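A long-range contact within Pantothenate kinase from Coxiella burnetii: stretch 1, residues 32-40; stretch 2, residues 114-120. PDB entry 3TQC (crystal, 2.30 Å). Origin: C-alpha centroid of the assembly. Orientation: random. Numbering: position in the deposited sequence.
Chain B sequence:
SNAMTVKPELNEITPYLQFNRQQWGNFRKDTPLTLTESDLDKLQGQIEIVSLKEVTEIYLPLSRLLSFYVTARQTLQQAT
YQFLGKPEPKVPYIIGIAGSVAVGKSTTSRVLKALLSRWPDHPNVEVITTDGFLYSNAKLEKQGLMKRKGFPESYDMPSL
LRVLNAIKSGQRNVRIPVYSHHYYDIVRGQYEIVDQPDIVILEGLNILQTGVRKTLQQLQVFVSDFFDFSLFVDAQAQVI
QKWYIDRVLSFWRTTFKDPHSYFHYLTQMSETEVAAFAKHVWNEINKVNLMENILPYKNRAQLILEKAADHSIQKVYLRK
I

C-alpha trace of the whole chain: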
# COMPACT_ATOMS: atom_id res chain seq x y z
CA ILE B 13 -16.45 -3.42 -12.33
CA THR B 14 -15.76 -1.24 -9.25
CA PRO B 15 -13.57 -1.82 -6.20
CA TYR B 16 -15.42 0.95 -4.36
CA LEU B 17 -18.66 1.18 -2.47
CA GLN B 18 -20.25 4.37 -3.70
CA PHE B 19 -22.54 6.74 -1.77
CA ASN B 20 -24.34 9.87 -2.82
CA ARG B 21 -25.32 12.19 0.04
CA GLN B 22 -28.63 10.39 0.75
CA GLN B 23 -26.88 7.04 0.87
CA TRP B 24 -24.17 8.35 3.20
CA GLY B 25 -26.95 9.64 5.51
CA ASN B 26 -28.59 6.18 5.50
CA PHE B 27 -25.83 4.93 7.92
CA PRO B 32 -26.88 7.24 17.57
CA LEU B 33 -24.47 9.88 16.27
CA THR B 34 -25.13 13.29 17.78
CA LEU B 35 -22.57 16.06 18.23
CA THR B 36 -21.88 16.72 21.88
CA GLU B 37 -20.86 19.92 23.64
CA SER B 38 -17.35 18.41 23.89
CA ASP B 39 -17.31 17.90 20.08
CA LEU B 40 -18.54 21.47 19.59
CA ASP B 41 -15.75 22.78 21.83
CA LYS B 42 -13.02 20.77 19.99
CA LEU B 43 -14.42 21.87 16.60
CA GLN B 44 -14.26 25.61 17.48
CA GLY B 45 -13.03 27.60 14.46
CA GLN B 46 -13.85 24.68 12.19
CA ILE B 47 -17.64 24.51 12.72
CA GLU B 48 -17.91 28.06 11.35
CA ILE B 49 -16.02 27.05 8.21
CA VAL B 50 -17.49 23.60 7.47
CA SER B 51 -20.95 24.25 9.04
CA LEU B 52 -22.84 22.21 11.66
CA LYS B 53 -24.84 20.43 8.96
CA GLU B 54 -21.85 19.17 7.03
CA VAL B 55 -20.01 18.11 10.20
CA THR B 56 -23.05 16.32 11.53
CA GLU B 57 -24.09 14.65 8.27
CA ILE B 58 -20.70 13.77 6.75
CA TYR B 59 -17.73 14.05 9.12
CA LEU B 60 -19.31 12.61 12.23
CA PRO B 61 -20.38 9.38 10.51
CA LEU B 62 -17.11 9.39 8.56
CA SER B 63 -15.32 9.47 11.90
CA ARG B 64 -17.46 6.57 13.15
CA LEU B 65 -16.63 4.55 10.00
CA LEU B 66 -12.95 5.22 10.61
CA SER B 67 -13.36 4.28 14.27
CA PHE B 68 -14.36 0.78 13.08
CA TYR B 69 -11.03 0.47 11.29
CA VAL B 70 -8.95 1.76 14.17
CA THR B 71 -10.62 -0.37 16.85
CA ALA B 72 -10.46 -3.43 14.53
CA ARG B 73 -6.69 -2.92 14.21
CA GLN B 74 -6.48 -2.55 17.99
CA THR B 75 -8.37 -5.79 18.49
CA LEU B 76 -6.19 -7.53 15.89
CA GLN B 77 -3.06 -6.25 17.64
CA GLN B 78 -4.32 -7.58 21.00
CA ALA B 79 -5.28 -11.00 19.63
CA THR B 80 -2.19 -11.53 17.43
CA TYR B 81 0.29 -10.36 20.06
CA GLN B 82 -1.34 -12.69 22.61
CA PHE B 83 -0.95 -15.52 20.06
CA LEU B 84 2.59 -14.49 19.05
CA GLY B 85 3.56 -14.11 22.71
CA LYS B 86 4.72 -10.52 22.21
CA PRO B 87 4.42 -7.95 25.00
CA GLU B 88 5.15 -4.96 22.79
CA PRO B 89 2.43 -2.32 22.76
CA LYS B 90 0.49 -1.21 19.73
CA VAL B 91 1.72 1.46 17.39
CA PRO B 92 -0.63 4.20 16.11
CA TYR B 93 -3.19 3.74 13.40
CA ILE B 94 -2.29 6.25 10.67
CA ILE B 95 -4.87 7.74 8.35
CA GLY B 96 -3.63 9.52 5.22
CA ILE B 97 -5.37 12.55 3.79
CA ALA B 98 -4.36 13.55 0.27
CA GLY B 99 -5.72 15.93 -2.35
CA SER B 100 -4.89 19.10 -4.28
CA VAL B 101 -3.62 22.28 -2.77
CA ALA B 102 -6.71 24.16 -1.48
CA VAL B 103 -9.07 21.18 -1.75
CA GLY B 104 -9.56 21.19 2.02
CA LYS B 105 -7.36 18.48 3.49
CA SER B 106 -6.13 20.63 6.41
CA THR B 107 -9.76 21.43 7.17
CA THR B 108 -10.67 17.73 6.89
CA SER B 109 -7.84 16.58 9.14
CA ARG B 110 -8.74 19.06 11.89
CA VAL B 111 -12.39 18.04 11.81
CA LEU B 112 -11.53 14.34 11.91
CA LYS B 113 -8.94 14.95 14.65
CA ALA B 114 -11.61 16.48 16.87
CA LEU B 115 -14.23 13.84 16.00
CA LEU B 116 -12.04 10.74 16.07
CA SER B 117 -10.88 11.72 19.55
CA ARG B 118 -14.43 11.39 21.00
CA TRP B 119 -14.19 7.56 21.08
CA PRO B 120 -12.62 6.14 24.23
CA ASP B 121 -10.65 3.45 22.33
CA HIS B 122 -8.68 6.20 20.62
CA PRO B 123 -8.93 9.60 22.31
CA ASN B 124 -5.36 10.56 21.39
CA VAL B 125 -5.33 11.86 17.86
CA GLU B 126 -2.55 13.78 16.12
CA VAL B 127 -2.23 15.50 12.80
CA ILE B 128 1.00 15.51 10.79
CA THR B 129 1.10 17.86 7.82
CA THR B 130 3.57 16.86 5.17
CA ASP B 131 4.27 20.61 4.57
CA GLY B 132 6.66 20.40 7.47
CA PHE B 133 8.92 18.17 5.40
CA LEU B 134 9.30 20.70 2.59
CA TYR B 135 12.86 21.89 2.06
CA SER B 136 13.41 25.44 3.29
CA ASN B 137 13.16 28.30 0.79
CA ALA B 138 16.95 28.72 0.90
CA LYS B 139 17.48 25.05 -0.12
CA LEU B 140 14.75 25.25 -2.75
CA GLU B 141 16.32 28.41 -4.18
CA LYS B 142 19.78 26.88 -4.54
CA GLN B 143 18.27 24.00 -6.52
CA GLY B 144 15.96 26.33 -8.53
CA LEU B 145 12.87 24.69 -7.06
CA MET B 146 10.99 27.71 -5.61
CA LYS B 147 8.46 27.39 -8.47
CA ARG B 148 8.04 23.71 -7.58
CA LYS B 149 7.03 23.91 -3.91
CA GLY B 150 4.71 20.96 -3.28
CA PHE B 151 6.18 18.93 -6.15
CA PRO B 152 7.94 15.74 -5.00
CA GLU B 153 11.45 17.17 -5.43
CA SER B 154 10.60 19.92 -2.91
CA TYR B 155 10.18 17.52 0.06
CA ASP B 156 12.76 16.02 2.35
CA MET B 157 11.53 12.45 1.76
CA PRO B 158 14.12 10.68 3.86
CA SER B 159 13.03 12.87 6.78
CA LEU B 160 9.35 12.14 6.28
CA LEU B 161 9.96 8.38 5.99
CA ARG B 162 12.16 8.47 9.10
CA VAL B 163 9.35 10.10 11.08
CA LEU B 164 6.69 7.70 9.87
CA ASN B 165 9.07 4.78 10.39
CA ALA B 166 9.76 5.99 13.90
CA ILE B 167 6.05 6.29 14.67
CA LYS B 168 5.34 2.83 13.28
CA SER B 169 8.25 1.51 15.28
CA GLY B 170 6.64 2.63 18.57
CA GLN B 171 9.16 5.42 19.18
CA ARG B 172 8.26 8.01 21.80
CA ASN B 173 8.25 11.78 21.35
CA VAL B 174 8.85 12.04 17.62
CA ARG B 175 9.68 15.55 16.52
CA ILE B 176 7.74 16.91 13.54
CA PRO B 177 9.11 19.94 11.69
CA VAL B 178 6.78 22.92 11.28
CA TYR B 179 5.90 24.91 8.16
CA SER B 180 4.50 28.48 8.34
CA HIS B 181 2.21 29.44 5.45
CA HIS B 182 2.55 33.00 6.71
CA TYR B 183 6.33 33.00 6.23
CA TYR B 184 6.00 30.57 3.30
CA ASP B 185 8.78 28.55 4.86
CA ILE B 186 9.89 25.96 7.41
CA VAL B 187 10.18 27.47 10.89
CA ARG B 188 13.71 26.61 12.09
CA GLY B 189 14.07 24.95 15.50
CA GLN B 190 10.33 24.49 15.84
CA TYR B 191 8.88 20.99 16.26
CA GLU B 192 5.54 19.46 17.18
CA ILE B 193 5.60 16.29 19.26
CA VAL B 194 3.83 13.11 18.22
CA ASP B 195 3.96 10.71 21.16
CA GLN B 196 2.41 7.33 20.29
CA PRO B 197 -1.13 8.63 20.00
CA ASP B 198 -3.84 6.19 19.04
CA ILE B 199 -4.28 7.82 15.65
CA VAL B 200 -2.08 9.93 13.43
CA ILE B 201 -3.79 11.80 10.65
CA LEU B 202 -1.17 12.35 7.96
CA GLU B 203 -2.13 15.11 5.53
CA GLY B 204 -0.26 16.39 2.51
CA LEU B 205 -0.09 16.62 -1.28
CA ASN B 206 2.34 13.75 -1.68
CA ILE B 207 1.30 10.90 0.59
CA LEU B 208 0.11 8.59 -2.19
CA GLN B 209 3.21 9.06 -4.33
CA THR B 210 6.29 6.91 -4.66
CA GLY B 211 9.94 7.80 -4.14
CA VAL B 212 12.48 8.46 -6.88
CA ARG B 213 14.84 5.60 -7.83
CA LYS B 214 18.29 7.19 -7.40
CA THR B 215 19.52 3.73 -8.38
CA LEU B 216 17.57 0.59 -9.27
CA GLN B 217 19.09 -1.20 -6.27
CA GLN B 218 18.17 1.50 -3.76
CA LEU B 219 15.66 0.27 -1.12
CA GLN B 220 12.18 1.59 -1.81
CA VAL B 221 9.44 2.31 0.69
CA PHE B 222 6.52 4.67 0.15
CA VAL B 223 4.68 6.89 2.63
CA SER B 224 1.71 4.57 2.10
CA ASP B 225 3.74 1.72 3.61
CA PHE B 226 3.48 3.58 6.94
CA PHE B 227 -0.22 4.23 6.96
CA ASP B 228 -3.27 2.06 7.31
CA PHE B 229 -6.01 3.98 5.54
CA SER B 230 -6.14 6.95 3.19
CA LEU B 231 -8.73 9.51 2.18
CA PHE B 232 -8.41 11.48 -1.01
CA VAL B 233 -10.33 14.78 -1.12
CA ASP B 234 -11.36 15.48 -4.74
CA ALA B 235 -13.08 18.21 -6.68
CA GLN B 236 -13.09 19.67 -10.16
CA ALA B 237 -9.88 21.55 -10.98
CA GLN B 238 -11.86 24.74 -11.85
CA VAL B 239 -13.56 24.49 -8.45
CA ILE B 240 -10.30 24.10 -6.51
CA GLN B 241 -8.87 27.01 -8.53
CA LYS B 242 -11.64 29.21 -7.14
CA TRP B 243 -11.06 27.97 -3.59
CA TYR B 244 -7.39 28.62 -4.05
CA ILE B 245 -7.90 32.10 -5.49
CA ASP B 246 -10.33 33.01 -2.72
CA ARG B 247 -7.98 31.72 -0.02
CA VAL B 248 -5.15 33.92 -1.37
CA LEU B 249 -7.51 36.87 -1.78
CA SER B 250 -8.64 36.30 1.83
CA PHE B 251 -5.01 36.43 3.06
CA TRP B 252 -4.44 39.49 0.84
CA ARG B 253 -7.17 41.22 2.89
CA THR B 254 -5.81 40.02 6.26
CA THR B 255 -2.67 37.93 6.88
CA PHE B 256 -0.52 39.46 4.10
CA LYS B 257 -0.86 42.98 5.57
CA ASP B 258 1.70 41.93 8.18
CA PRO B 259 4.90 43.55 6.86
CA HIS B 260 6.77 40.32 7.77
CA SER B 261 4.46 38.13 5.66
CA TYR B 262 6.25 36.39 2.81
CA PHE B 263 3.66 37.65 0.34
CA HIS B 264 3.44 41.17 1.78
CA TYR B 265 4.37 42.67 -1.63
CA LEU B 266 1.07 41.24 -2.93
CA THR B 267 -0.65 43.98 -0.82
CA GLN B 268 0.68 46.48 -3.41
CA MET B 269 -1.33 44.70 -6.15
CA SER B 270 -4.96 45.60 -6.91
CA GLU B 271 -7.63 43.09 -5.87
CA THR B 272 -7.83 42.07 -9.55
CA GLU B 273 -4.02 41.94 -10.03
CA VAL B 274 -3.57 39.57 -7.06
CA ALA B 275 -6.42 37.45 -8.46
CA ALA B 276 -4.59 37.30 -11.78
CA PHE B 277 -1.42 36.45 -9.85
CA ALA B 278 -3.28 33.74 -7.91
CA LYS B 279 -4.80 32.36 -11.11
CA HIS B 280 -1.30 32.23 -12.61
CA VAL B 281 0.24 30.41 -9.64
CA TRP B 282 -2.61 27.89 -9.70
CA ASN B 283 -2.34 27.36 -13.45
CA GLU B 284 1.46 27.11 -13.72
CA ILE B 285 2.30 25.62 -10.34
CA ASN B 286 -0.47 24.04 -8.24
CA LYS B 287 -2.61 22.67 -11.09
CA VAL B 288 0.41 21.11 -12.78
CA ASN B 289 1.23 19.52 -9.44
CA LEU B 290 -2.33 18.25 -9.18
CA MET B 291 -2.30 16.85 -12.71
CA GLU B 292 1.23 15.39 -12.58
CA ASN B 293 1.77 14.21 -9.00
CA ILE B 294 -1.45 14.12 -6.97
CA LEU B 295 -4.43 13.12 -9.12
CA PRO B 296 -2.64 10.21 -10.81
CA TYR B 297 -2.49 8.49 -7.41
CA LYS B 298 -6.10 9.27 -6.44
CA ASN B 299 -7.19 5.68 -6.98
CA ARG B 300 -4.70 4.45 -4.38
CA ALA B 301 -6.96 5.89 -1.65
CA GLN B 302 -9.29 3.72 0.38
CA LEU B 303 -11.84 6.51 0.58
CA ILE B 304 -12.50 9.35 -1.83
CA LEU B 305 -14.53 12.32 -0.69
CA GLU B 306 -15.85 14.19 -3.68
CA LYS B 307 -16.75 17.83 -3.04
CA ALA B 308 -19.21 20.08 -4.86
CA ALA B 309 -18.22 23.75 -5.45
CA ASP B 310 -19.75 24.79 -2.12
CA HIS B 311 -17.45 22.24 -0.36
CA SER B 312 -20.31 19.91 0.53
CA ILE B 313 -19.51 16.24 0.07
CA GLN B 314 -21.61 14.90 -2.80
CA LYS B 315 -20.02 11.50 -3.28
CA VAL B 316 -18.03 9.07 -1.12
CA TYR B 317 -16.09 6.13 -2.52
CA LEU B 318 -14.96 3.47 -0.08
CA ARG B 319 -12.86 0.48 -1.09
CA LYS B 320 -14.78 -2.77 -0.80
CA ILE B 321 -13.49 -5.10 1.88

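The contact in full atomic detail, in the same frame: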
# COMPACT_ATOMS: atom_id res chain seq x y z
N PRO B 32 -26.42 5.85 17.53
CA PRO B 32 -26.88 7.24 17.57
C PRO B 32 -25.72 8.22 17.57
O PRO B 32 -24.93 8.24 18.52
CB PRO B 32 -27.69 7.29 18.87
CG PRO B 32 -28.22 5.86 19.05
CD PRO B 32 -27.46 4.96 18.07
N LEU B 33 -25.62 9.02 16.51
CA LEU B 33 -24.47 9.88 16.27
C LEU B 33 -24.88 11.35 16.32
O LEU B 33 -25.30 11.94 15.32
CB LEU B 33 -23.79 9.55 14.94
CG LEU B 33 -22.78 8.41 14.98
CD1 LEU B 33 -21.55 8.83 15.75
CD2 LEU B 33 -23.36 7.17 15.60
N THR B 34 -24.73 11.92 17.51
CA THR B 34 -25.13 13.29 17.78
C THR B 34 -23.92 14.05 18.30
O THR B 34 -23.20 13.55 19.18
CB THR B 34 -26.28 13.33 18.80
OG1 THR B 34 -26.69 14.68 19.01
CG2 THR B 34 -25.87 12.68 20.13
N LEU B 35 -23.66 15.23 17.74
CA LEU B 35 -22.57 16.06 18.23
C LEU B 35 -22.83 16.46 19.67
O LEU B 35 -23.95 16.80 20.03
CB LEU B 35 -22.37 17.31 17.39
CG LEU B 35 -21.73 17.11 16.01
CD1 LEU B 35 -21.59 18.47 15.39
CD2 LEU B 35 -20.38 16.40 16.08
N THR B 36 -21.79 16.38 20.48
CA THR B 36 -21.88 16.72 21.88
C THR B 36 -21.28 18.11 22.09
O THR B 36 -20.61 18.65 21.21
CB THR B 36 -21.08 15.73 22.74
OG1 THR B 36 -21.14 16.12 24.11
CG2 THR B 36 -19.64 15.74 22.33
N GLU B 37 -21.49 18.66 23.28
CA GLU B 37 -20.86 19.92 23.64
C GLU B 37 -19.34 19.79 23.57
O GLU B 37 -18.67 20.71 23.11
CB GLU B 37 -21.29 20.36 25.04
CG GLU B 37 -20.95 21.80 25.35
CD GLU B 37 -21.28 22.19 26.78
OE1 GLU B 37 -21.78 21.32 27.54
OE2 GLU B 37 -21.05 23.37 27.14
N SER B 38 -18.79 18.66 24.01
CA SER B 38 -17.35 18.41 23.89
C SER B 38 -16.87 18.45 22.44
O SER B 38 -15.83 19.04 22.16
CB SER B 38 -16.97 17.07 24.52
OG SER B 38 -15.62 16.75 24.26
N ASP B 39 -17.63 17.84 21.53
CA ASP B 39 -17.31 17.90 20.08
C ASP B 39 -17.29 19.35 19.65
O ASP B 39 -16.33 19.79 19.01
CB ASP B 39 -18.37 17.23 19.19
CG ASP B 39 -18.36 15.73 19.27
OD1 ASP B 39 -17.32 15.12 19.59
OD2 ASP B 39 -19.43 15.15 18.98
N LEU B 40 -18.38 20.06 19.96
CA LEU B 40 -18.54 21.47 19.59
C LEU B 40 -17.35 22.31 20.05
O LEU B 40 -16.80 23.09 19.27
CB LEU B 40 -19.86 22.05 20.15
CG LEU B 40 -21.11 21.96 19.25
CD1 LEU B 40 -21.43 20.55 18.83
CD2 LEU B 40 -22.31 22.58 19.92
N ALA B 114 -10.66 16.22 15.81
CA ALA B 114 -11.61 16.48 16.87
C ALA B 114 -12.61 15.34 17.04
O ALA B 114 -12.83 14.89 18.15
CB ALA B 114 -12.35 17.80 16.64
N LEU B 115 -13.19 14.86 15.94
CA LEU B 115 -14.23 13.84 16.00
C LEU B 115 -13.70 12.46 16.36
O LEU B 115 -14.29 11.77 17.18
CB LEU B 115 -14.98 13.75 14.67
CG LEU B 115 -15.86 14.95 14.33
CD1 LEU B 115 -16.54 14.74 12.96
CD2 LEU B 115 -16.88 15.17 15.39
N LEU B 116 -12.60 12.04 15.75
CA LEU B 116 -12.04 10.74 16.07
C LEU B 116 -11.68 10.62 17.54
O LEU B 116 -11.74 9.53 18.10
CB LEU B 116 -10.83 10.42 15.20
CG LEU B 116 -11.17 10.04 13.76
CD1 LEU B 116 -9.93 9.93 12.92
CD2 LEU B 116 -11.93 8.74 13.74
N SER B 117 -11.34 11.73 18.18
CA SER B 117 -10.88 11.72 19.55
C SER B 117 -12.02 11.46 20.55
O SER B 117 -11.76 11.13 21.70
CB SER B 117 -10.15 13.03 19.88
OG SER B 117 -11.05 14.03 20.30
N ARG B 118 -13.27 11.61 20.12
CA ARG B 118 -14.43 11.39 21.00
C ARG B 118 -14.61 9.94 21.45
O ARG B 118 -15.29 9.70 22.45
CB ARG B 118 -15.73 11.86 20.33
CG ARG B 118 -16.33 10.86 19.33
CD ARG B 118 -17.22 11.55 18.27
NE ARG B 118 -18.38 12.26 18.82
CZ ARG B 118 -19.57 11.72 19.09
NH1 ARG B 118 -19.80 10.42 18.91
NH2 ARG B 118 -20.54 12.49 19.56
N TRP B 119 -14.05 8.98 20.73
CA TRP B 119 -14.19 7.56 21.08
C TRP B 119 -13.13 7.08 22.05
O TRP B 119 -11.94 7.24 21.80
CB TRP B 119 -14.19 6.69 19.83
CG TRP B 119 -15.50 6.69 19.19
CD1 TRP B 119 -16.61 6.00 19.60
CD2 TRP B 119 -15.89 7.45 18.06
NE1 TRP B 119 -17.66 6.28 18.77
CE2 TRP B 119 -17.25 7.17 17.81
CE3 TRP B 119 -15.22 8.34 17.23
CZ2 TRP B 119 -17.94 7.74 16.76
CZ3 TRP B 119 -15.92 8.91 16.19
CH2 TRP B 119 -17.26 8.60 15.96
N PRO B 120 -13.56 6.46 23.16
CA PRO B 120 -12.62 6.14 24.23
C PRO B 120 -11.57 5.09 23.88
O PRO B 120 -10.60 4.95 24.63
CB PRO B 120 -13.54 5.67 25.38
CG PRO B 120 -14.75 5.18 24.72
CD PRO B 120 -14.94 6.07 23.52
O HOH W 1 -22.36 9.23 19.58
O HOH W 2 -14.75 15.55 19.88

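What holds a loop and the start of a helix against a segment whose touching residues lie at least 76 positions further along the chain? The centre is a salt bridge between Arg118 and Asp39, the two residues that lose most surface to the other stretch. The arginine approaches through the edge of its guanidinium: NH2 of Arg118 donates to OD2 of Asp39 at 2.9 Å, and NE of Arg118 donates to OD1 of Asp39 at 3.1 Å and also to OD2 of Asp39 at 3.1 Å. Charge attraction thus comes with directed pairing.

How is Asp39 positioned to receive the arginine? It lies in the first turn of a helix whose N-cap is Thr36, and its carboxylate reaches back to that cap: Thr36 N donates to Asp39 OD2 at 3.1 Å. OD2 therefore serves both the backbone of its own stretch and the arginine. At the other oxygen, a water donates to Asp39 OD1 at 2.6 Å and to Ala114 O at 2.7 Å, a second link between the stretches.

What else surrounds the end of Arg118? Its CA-to-CB bond points toward stretch 1, and the side chain, with chi1 p and chi3 m, places NH2 of Arg118 2.9 Å from O of Thr34. On NH1, a water accepts from Arg118 NH1 at 2.9 Å and donates to O of Pro32 at 3.0 Å, tying the guanidinium to the backbone further back along the loop.

Where do apolar groups contribute? Leu33, next in buried area, brings CD1 to 3.9 Å from CZ2 of Trp119, at the edge of the indole ring; the same CD1 of Leu33 is 3.9 Å from NH1 of Arg118. CD2 of Leu35 meets CD2 of Leu115 at 3.8 Å. Leu33 and Leu35 both have sideways CA-to-CB bonds, but their ends come nearer, adding apolar packing beside the salt bridge.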